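Local atomic coordinates of methyltransferase (Streptococcus mutans, PDB entry 2B78), a protein that probably transfers methyl groups from S-adenosyl-L-methionine, perhaps to RNA, though its substrate is not established. Residues 77-82 with 140-145; 97-102 with 112-117; 119-124 with 147-152. All blocks are in the same frame, centred on the assembly; numbering follows the deposited sequence.

Contact 1: 77-82 with 140-145; sequences LFQWSK and RQVYPN
Lys82 sets out with CG anti to its backbone N (chi1 177°) and stays extended beyond it, while Tyr143 has CG anti to its carbonyl carbon (chi1 -77°), which directs it toward helix 71-83. The two side chains run antiparallel, Lys82 outward over the ring and Tyr143 back toward Lys82 CA, with Tyr143 OH 3.2 Å from Lys82 CB. Lys82 CD sits over one face of the Tyr143 ring, offset toward the rim and 4.0 Å from the centroid, a CH-pi contact. The ammonium group goes further: Lys82 NZ donates to Val142 O at 2.7 Å, nearly along the C=O axis. It also makes an off-centre cation-pi contact, with NZ 4.7 Å from the Tyr143 centroid. Helix 132-142 ends here, and Tyr143 is the first residue to leave helical geometry. Lys82 therefore binds a carbonyl of the last helical turn, where its positive charge would be favoured by the helix dipole. This is packing between helices 71-83 and 132-142, away from the residues that bind S-adenosyl-L-homocysteine. Val142 points toward helix 71-83. Its CG2 lies 3.9 Å from Phe78 CB and touches Gln79 CG, while its CG1 packs on Lys82 CD at 3.7 Å. Tyr143 OH lies 2.7 Å from a water. That water donates to Ser81 OG, which donates to Phe78 O at 2.9 Å. Phe139 stacks on the Tyr143 ring and meets Phe78 edge-to-face.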
loop_
_atom_site.group_PDB
_atom_site.type_symbol
_atom_site.label_atom_id
_atom_site.label_comp_id
_atom_site.label_asym_id
_atom_site.label_seq_id
_atom_site.Cartn_x
_atom_site.Cartn_y
_atom_site.Cartn_z
ATOM N N LEU A 77 -15.004 -7.489 -15.414
ATOM C CA LEU A 77 -14.415 -7.034 -14.157
ATOM C C LEU A 77 -13.769 -5.660 -14.287
ATOM O O LEU A 77 -13.946 -4.801 -13.422
ATOM C CB LEU A 77 -13.371 -8.033 -13.650
ATOM C CG LEU A 77 -13.901 -9.296 -12.965
ATOM C CD1 LEU A 77 -12.738 -10.153 -12.512
ATOM C CD2 LEU A 77 -14.776 -8.901 -11.763
ATOM N N PHE A 78 -13.010 -5.448 -15.358
ATOM C CA PHE A 78 -12.350 -4.159 -15.537
ATOM C C PHE A 78 -13.321 -3.042 -15.904
ATOM O O PHE A 78 -13.085 -1.885 -15.568
ATOM C CB PHE A 78 -11.223 -4.271 -16.571
ATOM C CG PHE A 78 -10.090 -5.169 -16.138
ATOM C CD1 PHE A 78 -9.593 -5.105 -14.836
ATOM C CD2 PHE A 78 -9.517 -6.076 -17.027
ATOM C CE1 PHE A 78 -8.548 -5.931 -14.423
ATOM C CE2 PHE A 78 -8.469 -6.911 -16.628
ATOM C CZ PHE A 78 -7.984 -6.838 -15.327
ATOM N N GLN A 79 -14.413 -3.375 -16.588
ATOM C CA GLN A 79 -15.399 -2.354 -16.944
ATOM C C GLN A 79 -16.021 -1.813 -15.663
ATOM O O GLN A 79 -16.286 -0.617 -15.547
ATOM C CB GLN A 79 -16.503 -2.939 -17.839
ATOM C CG GLN A 79 -16.127 -3.139 -19.304
ATOM C CD GLN A 79 -17.218 -3.871 -20.097
ATOM O OE1 GLN A 79 -17.276 -3.784 -21.326
ATOM N NE2 GLN A 79 -18.075 -4.603 -19.391
ATOM N N TRP A 80 -16.240 -2.694 -14.692
ATOM C CA TRP A 80 -16.833 -2.282 -13.422
ATOM C C TRP A 80 -15.845 -1.450 -12.598
ATOM O O TRP A 80 -16.210 -0.430 -12.015
ATOM C CB TRP A 80 -17.264 -3.504 -12.595
ATOM C CG TRP A 80 -18.548 -4.160 -13.015
ATOM C CD1 TRP A 80 -18.685 -5.346 -13.684
ATOM C CD2 TRP A 80 -19.881 -3.684 -12.763
ATOM N NE1 TRP A 80 -20.021 -5.637 -13.863
ATOM C CE2 TRP A 80 -20.775 -4.635 -13.312
ATOM C CE3 TRP A 80 -20.406 -2.547 -12.132
ATOM C CZ2 TRP A 80 -22.167 -4.486 -13.240
ATOM C CZ3 TRP A 80 -21.796 -2.397 -12.062
ATOM C CH2 TRP A 80 -22.657 -3.363 -12.617
ATOM N N SER A 81 -14.595 -1.892 -12.539
ATOM C CA SER A 81 -13.591 -1.170 -11.767
ATOM C C SER A 81 -13.359 0.215 -12.365
ATOM O O SER A 81 -13.126 1.188 -11.643
ATOM C CB SER A 81 -12.281 -1.967 -11.717
ATOM O OG SER A 81 -11.739 -2.167 -13.012
ATOM N N LYS A 82 -13.433 0.302 -13.687
ATOM C CA LYS A 82 -13.244 1.573 -14.384
ATOM C C LYS A 82 -14.394 2.536 -14.094
ATOM O O LYS A 82 -14.176 3.716 -13.832
ATOM C CB LYS A 82 -13.148 1.329 -15.896
ATOM C CG LYS A 82 -13.032 2.600 -16.738
ATOM C CD LYS A 82 -12.729 2.259 -18.192
ATOM C CE LYS A 82 -12.413 3.502 -19.012
ATOM N NZ LYS A 82 -12.028 3.148 -20.420
ATOM N N ARG A 140 -6.433 -4.261 -21.862
ATOM C CA ARG A 140 -6.150 -3.380 -22.983
ATOM C C ARG A 140 -7.402 -2.977 -23.749
ATOM O O ARG A 140 -7.449 -1.895 -24.327
ATOM C CB ARG A 140 -5.125 -4.017 -23.925
ATOM C CG ARG A 140 -3.758 -4.179 -23.280
ATOM C CD ARG A 140 -2.728 -4.771 -24.235
ATOM N NE ARG A 140 -2.190 -3.789 -25.177
ATOM C CZ ARG A 140 -1.280 -4.074 -26.107
ATOM N NH1 ARG A 140 -0.813 -5.311 -26.219
ATOM N NH2 ARG A 140 -0.829 -3.125 -26.922
ATOM N N GLN A 141 -8.423 -3.824 -23.756
ATOM C CA GLN A 141 -9.645 -3.451 -24.466
ATOM C C GLN A 141 -10.410 -2.386 -23.680
ATOM O O GLN A 141 -10.941 -1.431 -24.251
ATOM C CB GLN A 141 -10.558 -4.662 -24.690
ATOM C CG GLN A 141 -11.867 -4.269 -25.365
ATOM C CD GLN A 141 -12.797 -5.435 -25.643
ATOM O OE1 GLN A 141 -12.400 -6.430 -26.241
ATOM N NE2 GLN A 141 -14.053 -5.302 -25.231
ATOM N N VAL A 142 -10.453 -2.548 -22.362
ATOM C CA VAL A 142 -11.167 -1.612 -21.501
ATOM C C VAL A 142 -10.432 -0.280 -21.337
ATOM O O VAL A 142 -11.064 0.779 -21.263
ATOM C CB VAL A 142 -11.425 -2.253 -20.117
ATOM C CG1 VAL A 142 -12.128 -1.258 -19.186
ATOM C CG2 VAL A 142 -12.269 -3.514 -20.296
ATOM N N TYR A 143 -9.101 -0.337 -21.290
ATOM C CA TYR A 143 -8.262 0.862 -21.150
ATOM C C TYR A 143 -7.291 0.864 -22.324
ATOM O O TYR A 143 -6.104 0.592 -22.154
ATOM C CB TYR A 143 -7.457 0.799 -19.850
ATOM C CG TYR A 143 -8.236 1.123 -18.594
ATOM C CD1 TYR A 143 -8.482 2.450 -18.225
ATOM C CD2 TYR A 143 -8.682 0.113 -17.750
ATOM C CE1 TYR A 143 -9.144 2.760 -17.041
ATOM C CE2 TYR A 143 -9.349 0.411 -16.554
ATOM C CZ TYR A 143 -9.570 1.737 -16.208
ATOM O OH TYR A 143 -10.186 2.040 -15.020
ATOM N N PRO A 144 -7.784 1.172 -23.533
ATOM C CA PRO A 144 -6.971 1.197 -24.752
ATOM C C PRO A 144 -5.993 2.348 -24.951
ATOM O O PRO A 144 -5.104 2.252 -25.797
ATOM C CB PRO A 144 -8.024 1.177 -25.852
ATOM C CG PRO A 144 -9.101 2.046 -25.255
ATOM C CD PRO A 144 -9.191 1.494 -23.841
ATOM N N ASN A 145 -6.132 3.413 -24.162
ATOM C CA ASN A 145 -5.302 4.597 -24.343
ATOM C C ASN A 145 -3.984 4.771 -23.581
ATOM O O ASN A 145 -3.357 5.831 -23.668
ATOM C CB ASN A 145 -6.179 5.840 -24.149
ATOM C CG ASN A 145 -7.414 5.826 -25.045
ATOM O OD1 ASN A 145 -7.366 5.343 -26.176
ATOM N ND2 ASN A 145 -8.521 6.367 -24.545
HETATM O O HOH W 1 -10.004 -0.101 -13.388
#

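Contact 2: 97-102 with 112-117; sequences YRLFNQ and IDCYGD
Tyr97 and Cys114 form an antiparallel hydrogen-bonded pair, Arg98 and Asp113 a non-hydrogen-bonded pair, and beyond them the register slips by one residue. Ile112 O accepts from both Leu99 N (2.7 Å) and Phe100 N (3.1 Å). Arg98 and Asp113 lie on one face of the sheet and form a side-on salt bridge. NE of Arg98 meets OD1 of Asp113 at 2.6 Å on the syn side, somewhat out of the carboxylate plane, with an almost straight N-H...O angle of 176°. NH2 of Arg98 reaches OD2 of Asp113 at 3.0 Å on its syn lone pair. The guanidinium and carboxylate planes are only 24° apart. The remaining nitrogen, Arg98 NH1, donates to Asn101 OD1 at 2.7 Å from above that carbonyl plane, so partners at two of its edges hold the guanidinium in place. The double pairing of Leu99 and Phe100 with Ile112 is a classic beta bulge. It lies in the hairpin of strands 96-101 and 110-115, where the chain turns a corner at Leu99. Tyr97, Phe100, Ile112 and Cys114 point to the other face. Cys114 SG lies over the Tyr97 ring, 3.6 Å from its centroid and displaced toward CE2 and CD2. Cys114 chi1 of 77° places SG between the backbone N and the carbonyl carbon, which turns the sulfur over Tyr97. Leu99 CD1 packs on Cys114 CB at 3.8 Å, and Phe100 CB touches CG1 of Ile112. Phe139 of helix 132-142 covers Leu99 and Ile112.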
loop_
_atom_site.group_PDB
_atom_site.type_symbol
_atom_site.label_atom_id
_atom_site.label_comp_id
_atom_site.label_asym_id
_atom_site.label_seq_id
_atom_site.Cartn_x
_atom_site.Cartn_y
_atom_site.Cartn_z
ATOM N N TYR A 97 -2.757 6.730 -9.593
ATOM C CA TYR A 97 -3.667 6.169 -8.603
ATOM C C TYR A 97 -3.928 4.711 -8.942
ATOM O O TYR A 97 -3.528 4.239 -10.009
ATOM C CB TYR A 97 -4.979 6.965 -8.565
ATOM C CG TYR A 97 -5.721 7.030 -9.887
ATOM C CD1 TYR A 97 -6.746 6.130 -10.180
ATOM C CD2 TYR A 97 -5.389 7.987 -10.853
ATOM C CE1 TYR A 97 -7.421 6.183 -11.397
ATOM C CE2 TYR A 97 -6.058 8.043 -12.078
ATOM C CZ TYR A 97 -7.070 7.139 -12.340
ATOM O OH TYR A 97 -7.724 7.182 -13.553
ATOM N N ARG A 98 -4.592 3.984 -8.051
ATOM C CA ARG A 98 -4.844 2.568 -8.310
ATOM C C ARG A 98 -6.113 2.286 -9.118
ATOM O O ARG A 98 -7.191 2.779 -8.788
ATOM C CB ARG A 98 -4.880 1.789 -6.993
ATOM C CG ARG A 98 -5.249 0.315 -7.157
ATOM C CD ARG A 98 -4.616 -0.548 -6.080
ATOM N NE ARG A 98 -3.164 -0.591 -6.222
ATOM C CZ ARG A 98 -2.360 -1.354 -5.490
ATOM N NH1 ARG A 98 -2.858 -2.152 -4.555
ATOM N NH2 ARG A 98 -1.051 -1.316 -5.697
ATOM N N LEU A 99 -5.973 1.470 -10.164
ATOM C CA LEU A 99 -7.096 1.107 -11.036
ATOM C C LEU A 99 -7.827 -0.166 -10.607
ATOM O O LEU A 99 -9.033 -0.311 -10.847
ATOM C CB LEU A 99 -6.597 0.931 -12.479
ATOM C CG LEU A 99 -5.953 2.136 -13.173
ATOM C CD1 LEU A 99 -5.524 1.739 -14.591
ATOM C CD2 LEU A 99 -6.939 3.304 -13.233
ATOM N N PHE A 100 -7.108 -1.085 -9.968
ATOM C CA PHE A 100 -7.694 -2.360 -9.548
ATOM C C PHE A 100 -6.985 -2.825 -8.286
ATOM O O PHE A 100 -5.756 -2.847 -8.236
ATOM C CB PHE A 100 -7.506 -3.396 -10.662
ATOM C CG PHE A 100 -8.475 -4.546 -10.599
ATOM C CD1 PHE A 100 -9.719 -4.460 -11.216
ATOM C CD2 PHE A 100 -8.147 -5.714 -9.913
ATOM C CE1 PHE A 100 -10.623 -5.520 -11.153
ATOM C CE2 PHE A 100 -9.044 -6.774 -9.841
ATOM C CZ PHE A 100 -10.284 -6.676 -10.463
ATOM N N ASN A 101 -7.749 -3.203 -7.266
ATOM C CA ASN A 101 -7.140 -3.630 -6.009
ATOM C C ASN A 101 -7.660 -4.944 -5.460
ATOM O O ASN A 101 -8.485 -4.967 -4.546
ATOM C CB ASN A 101 -7.310 -2.535 -4.952
ATOM C CG ASN A 101 -6.466 -2.782 -3.711
ATOM O OD1 ASN A 101 -5.276 -3.125 -3.799
ATOM N ND2 ASN A 101 -7.074 -2.588 -2.544
ATOM N N GLN A 102 -7.169 -6.040 -6.025
ATOM C CA GLN A 102 -7.537 -7.381 -5.588
ATOM C C GLN A 102 -9.025 -7.622 -5.281
ATOM O O GLN A 102 -9.875 -7.399 -6.141
ATOM C CB GLN A 102 -6.669 -7.756 -4.390
ATOM C CG GLN A 102 -5.177 -7.649 -4.692
ATOM C CD GLN A 102 -4.339 -8.542 -3.799
ATOM O OE1 GLN A 102 -4.499 -9.754 -3.802
ATOM N NE2 GLN A 102 -3.442 -7.944 -3.031
ATOM N N ILE A 112 -3.544 -3.177 -10.210
ATOM C CA ILE A 112 -3.108 -2.453 -11.393
ATOM C C ILE A 112 -3.100 -0.978 -11.035
ATOM O O ILE A 112 -4.097 -0.432 -10.549
ATOM C CB ILE A 112 -4.065 -2.646 -12.580
ATOM C CG1 ILE A 112 -4.269 -4.138 -12.860
ATOM C CG2 ILE A 112 -3.504 -1.919 -13.812
ATOM C CD1 ILE A 112 -5.314 -4.426 -13.916
ATOM N N ASP A 113 -1.967 -0.333 -11.260
ATOM C CA ASP A 113 -1.858 1.084 -10.961
ATOM C C ASP A 113 -1.603 1.858 -12.239
ATOM O O ASP A 113 -1.063 1.325 -13.208
ATOM C CB ASP A 113 -0.698 1.349 -9.991
ATOM C CG ASP A 113 -0.897 0.688 -8.641
ATOM O OD1 ASP A 113 -1.958 0.915 -8.023
ATOM O OD2 ASP A 113 0.012 -0.047 -8.190
ATOM N N CYS A 114 -2.019 3.114 -12.258
ATOM C CA CYS A 114 -1.739 3.922 -13.415
ATOM C C CYS A 114 -0.789 5.001 -12.925
ATOM O O CYS A 114 -0.986 5.588 -11.849
ATOM C CB CYS A 114 -3.020 4.516 -14.003
ATOM S SG CYS A 114 -3.704 5.914 -13.126
ATOM N N TYR A 115 0.269 5.216 -13.695
ATOM C CA TYR A 115 1.279 6.214 -13.395
ATOM C C TYR A 115 1.399 7.089 -14.627
ATOM O O TYR A 115 2.222 6.829 -15.499
ATOM C CB TYR A 115 2.624 5.541 -13.113
ATOM C CG TYR A 115 2.787 4.993 -11.711
ATOM C CD1 TYR A 115 3.370 5.770 -10.703
ATOM C CD2 TYR A 115 2.377 3.698 -11.391
ATOM C CE1 TYR A 115 3.550 5.260 -9.404
ATOM C CE2 TYR A 115 2.547 3.186 -10.098
ATOM C CZ TYR A 115 3.139 3.974 -9.117
ATOM O OH TYR A 115 3.351 3.451 -7.858
ATOM N N GLY A 116 0.575 8.128 -14.707
ATOM C CA GLY A 116 0.633 8.992 -15.870
ATOM C C GLY A 116 0.116 8.271 -17.101
ATOM O O GLY A 116 -1.032 7.823 -17.131
ATOM N N ASP A 117 0.969 8.141 -18.112
ATOM C CA ASP A 117 0.583 7.474 -19.353
ATOM C C ASP A 117 0.867 5.974 -19.381
ATOM O O ASP A 117 0.587 5.306 -20.375
ATOM C CB ASP A 117 1.287 8.130 -20.537
ATOM C CG ASP A 117 0.847 9.562 -20.756
ATOM O OD1 ASP A 117 -0.377 9.800 -20.879
ATOM O OD2 ASP A 117 1.724 10.448 -20.810
#

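Contact 3: 119-124 with 147-152; sequences VLFSWY and LGAYEK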
loop_
_atom_site.group_PDB
_atom_site.type_symbol
_atom_site.label_atom_id
_atom_site.label_comp_id
_atom_site.label_asym_id
_atom_site.label_seq_id
_atom_site.Cartn_x
_atom_site.Cartn_y
_atom_site.Cartn_z
ATOM N N VAL A 119 0.851 2.009 -17.215
ATOM C CA VAL A 119 0.188 1.224 -16.187
ATOM C C VAL A 119 1.152 0.213 -15.600
ATOM O O VAL A 119 2.144 -0.164 -16.239
ATOM C CB VAL A 119 -1.054 0.490 -16.731
ATOM C CG1 VAL A 119 -2.095 1.501 -17.128
ATOM C CG2 VAL A 119 -0.686 -0.385 -17.922
ATOM N N LEU A 120 0.861 -0.215 -14.376
ATOM C CA LEU A 120 1.696 -1.183 -13.685
ATOM C C LEU A 120 0.853 -2.312 -13.100
ATOM O O LEU A 120 0.038 -2.094 -12.204
ATOM C CB LEU A 120 2.490 -0.495 -12.568
ATOM C CG LEU A 120 3.440 -1.414 -11.789
ATOM C CD1 LEU A 120 4.568 -1.886 -12.710
ATOM C CD2 LEU A 120 4.005 -0.673 -10.585
ATOM N N PHE A 121 1.058 -3.515 -13.632
ATOM C CA PHE A 121 0.366 -4.719 -13.194
ATOM C C PHE A 121 1.211 -5.377 -12.117
ATOM O O PHE A 121 2.445 -5.386 -12.210
ATOM C CB PHE A 121 0.250 -5.719 -14.349
ATOM C CG PHE A 121 -0.799 -5.381 -15.366
ATOM C CD1 PHE A 121 -2.030 -6.021 -15.348
ATOM C CD2 PHE A 121 -0.550 -4.437 -16.358
ATOM C CE1 PHE A 121 -2.997 -5.726 -16.305
ATOM C CE2 PHE A 121 -1.516 -4.140 -17.319
ATOM C CZ PHE A 121 -2.737 -4.784 -17.290
ATOM N N SER A 122 0.556 -5.938 -11.107
ATOM C CA SER A 122 1.262 -6.641 -10.050
ATOM C C SER A 122 0.593 -7.987 -9.845
ATOM O O SER A 122 -0.624 -8.072 -9.624
ATOM C CB SER A 122 1.262 -5.837 -8.749
ATOM O OG SER A 122 2.085 -4.690 -8.878
ATOM N N TRP A 123 1.391 -9.044 -9.947
ATOM C CA TRP A 123 0.895 -10.409 -9.779
ATOM C C TRP A 123 1.312 -10.946 -8.404
ATOM O O TRP A 123 2.505 -11.099 -8.125
ATOM C CB TRP A 123 1.468 -11.303 -10.884
ATOM C CG TRP A 123 1.375 -10.705 -12.261
ATOM C CD1 TRP A 123 2.414 -10.285 -13.042
ATOM C CD2 TRP A 123 0.178 -10.421 -13.002
ATOM N NE1 TRP A 123 1.941 -9.756 -14.219
ATOM C CE2 TRP A 123 0.574 -9.829 -14.223
ATOM C CE3 TRP A 123 -1.189 -10.613 -12.755
ATOM C CZ2 TRP A 123 -0.350 -9.418 -15.192
ATOM C CZ3 TRP A 123 -2.106 -10.204 -13.718
ATOM C CH2 TRP A 123 -1.681 -9.617 -14.924
ATOM N N TYR A 124 0.326 -11.259 -7.563
ATOM C CA TYR A 124 0.592 -11.741 -6.210
ATOM C C TYR A 124 0.675 -13.254 -6.025
ATOM O O TYR A 124 0.993 -13.727 -4.932
ATOM C CB TYR A 124 -0.448 -11.168 -5.237
ATOM C CG TYR A 124 -0.326 -9.677 -5.042
ATOM C CD1 TYR A 124 -0.570 -8.799 -6.094
ATOM C CD2 TYR A 124 0.044 -9.142 -3.807
ATOM C CE1 TYR A 124 -0.450 -7.422 -5.927
ATOM C CE2 TYR A 124 0.168 -7.758 -3.629
ATOM C CZ TYR A 124 -0.083 -6.910 -4.697
ATOM O OH TYR A 124 0.030 -5.548 -4.541
ATOM N N LEU A 147 -0.038 4.355 -22.952
ATOM C CA LEU A 147 1.085 4.237 -23.881
ATOM C C LEU A 147 1.894 2.956 -23.712
ATOM O O LEU A 147 2.483 2.446 -24.674
ATOM C CB LEU A 147 2.020 5.437 -23.721
ATOM C CG LEU A 147 1.407 6.832 -23.844
ATOM C CD1 LEU A 147 2.514 7.855 -23.685
ATOM C CD2 LEU A 147 0.710 6.995 -25.190
ATOM N N GLY A 148 1.937 2.442 -22.488
ATOM C CA GLY A 148 2.694 1.235 -22.225
ATOM C C GLY A 148 2.374 0.649 -20.870
ATOM O O GLY A 148 1.629 1.252 -20.091
ATOM N N ALA A 149 2.937 -0.524 -20.584
ATOM C CA ALA A 149 2.698 -1.202 -19.317
ATOM C C ALA A 149 3.899 -1.996 -18.827
ATOM O O ALA A 149 4.712 -2.494 -19.618
ATOM C CB ALA A 149 1.493 -2.135 -19.445
ATOM N N TYR A 150 3.981 -2.113 -17.504
ATOM C CA TYR A 150 5.030 -2.851 -16.821
ATOM C C TYR A 150 4.357 -3.781 -15.829
ATOM O O TYR A 150 3.172 -3.622 -15.529
ATOM C CB TYR A 150 5.951 -1.891 -16.078
ATOM C CG TYR A 150 6.839 -1.118 -17.004
ATOM C CD1 TYR A 150 8.133 -1.567 -17.296
ATOM C CD2 TYR A 150 6.377 0.033 -17.635
ATOM C CE1 TYR A 150 8.942 -0.879 -18.200
ATOM C CE2 TYR A 150 7.174 0.724 -18.539
ATOM C CZ TYR A 150 8.453 0.262 -18.816
ATOM O OH TYR A 150 9.236 0.943 -19.722
ATOM N N GLU A 151 5.109 -4.749 -15.323
ATOM C CA GLU A 151 4.562 -5.696 -14.365
ATOM C C GLU A 151 5.546 -6.030 -13.250
ATOM O O GLU A 151 6.755 -6.047 -13.471
ATOM C CB GLU A 151 4.154 -6.989 -15.080
ATOM C CG GLU A 151 5.336 -7.823 -15.589
ATOM C CD GLU A 151 4.897 -9.045 -16.375
ATOM O OE1 GLU A 151 3.784 -9.548 -16.124
ATOM O OE2 GLU A 151 5.672 -9.514 -17.239
ATOM N N LYS A 152 5.015 -6.287 -12.056
ATOM C CA LYS A 152 5.830 -6.677 -10.906
ATOM C C LYS A 152 5.414 -8.091 -10.511
ATOM O O LYS A 152 4.225 -8.399 -10.486
ATOM C CB LYS A 152 5.581 -5.757 -9.697
ATOM C CG LYS A 152 5.880 -4.279 -9.907
ATOM C CD LYS A 152 7.330 -4.045 -10.286
ATOM C CE LYS A 152 7.645 -2.559 -10.345
ATOM N NZ LYS A 152 9.029 -2.297 -10.828
#
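The Glu151 carboxylate meets the edge of the Trp123 indole, and Phe121 CB lies over one face of that ring, offset toward the rim. Trp123 NE1 donates to Glu151 OE1 at 2.7 Å, on the anti lone pair. The ring and carboxylate planes stand 75° apart. Glu151 CG lies between its backbone N and carbonyl carbon (chi1 70°), and the extended chain beyond carries the carboxylate to the indole N-H. Tyr150 O and Ala149 CB lie at the edge of the Phe121 ring. Strands 118-123 and 148-153 run parallel, with helices 126-130 and 132-142 in the connection, a beta-alpha-beta arrangement. Five backbone hydrogen bonds join them, including Phe121 N to Tyr150 O (2.8 Å). Val119, Ala149, Phe121 and Glu151 share one face. On the face of Leu120, Tyr150, Ser122 and Lys152, Leu120 CD1 packs against Tyr150 CB at 3.6 Å. Lys152 NZ bonds to Gly190 O, and Tyr150 OH to Glu169. The Lys152 side chain is about 9 Å from that of Arg246, which binds S-adenosyl-L-homocysteine. Glu151 OE1 also forms a salt bridge with Arg132, at the start of helix 132-142. This buried oxygen is thus shared by an indole and an arginine, which probably favours the charged carboxylate.

In the fold
Along the chain, 77-82 comes first, then both segments of contact 2, then 119-124, 140-145 and 147-152. Contacts 2 and 3 belong to one mixed sheet of five strands, with centres about 9 Å apart. They join through the neighbouring strands 110-115 and 118-123, where Leu120 N probably bonds to Asp113 O (2.7 Å). Contact 1, centred about 11 Å from contact 2 and 14 Å from contact 3, pairs two helices that pack on this sheet. Phe78 meets Phe100 and Ile112 there. Helix 132-142 leads directly into strand 148-153. Together the three contacts form a compact unit between the N-terminal PUA-like region and the seven-stranded methyltransferase sheet.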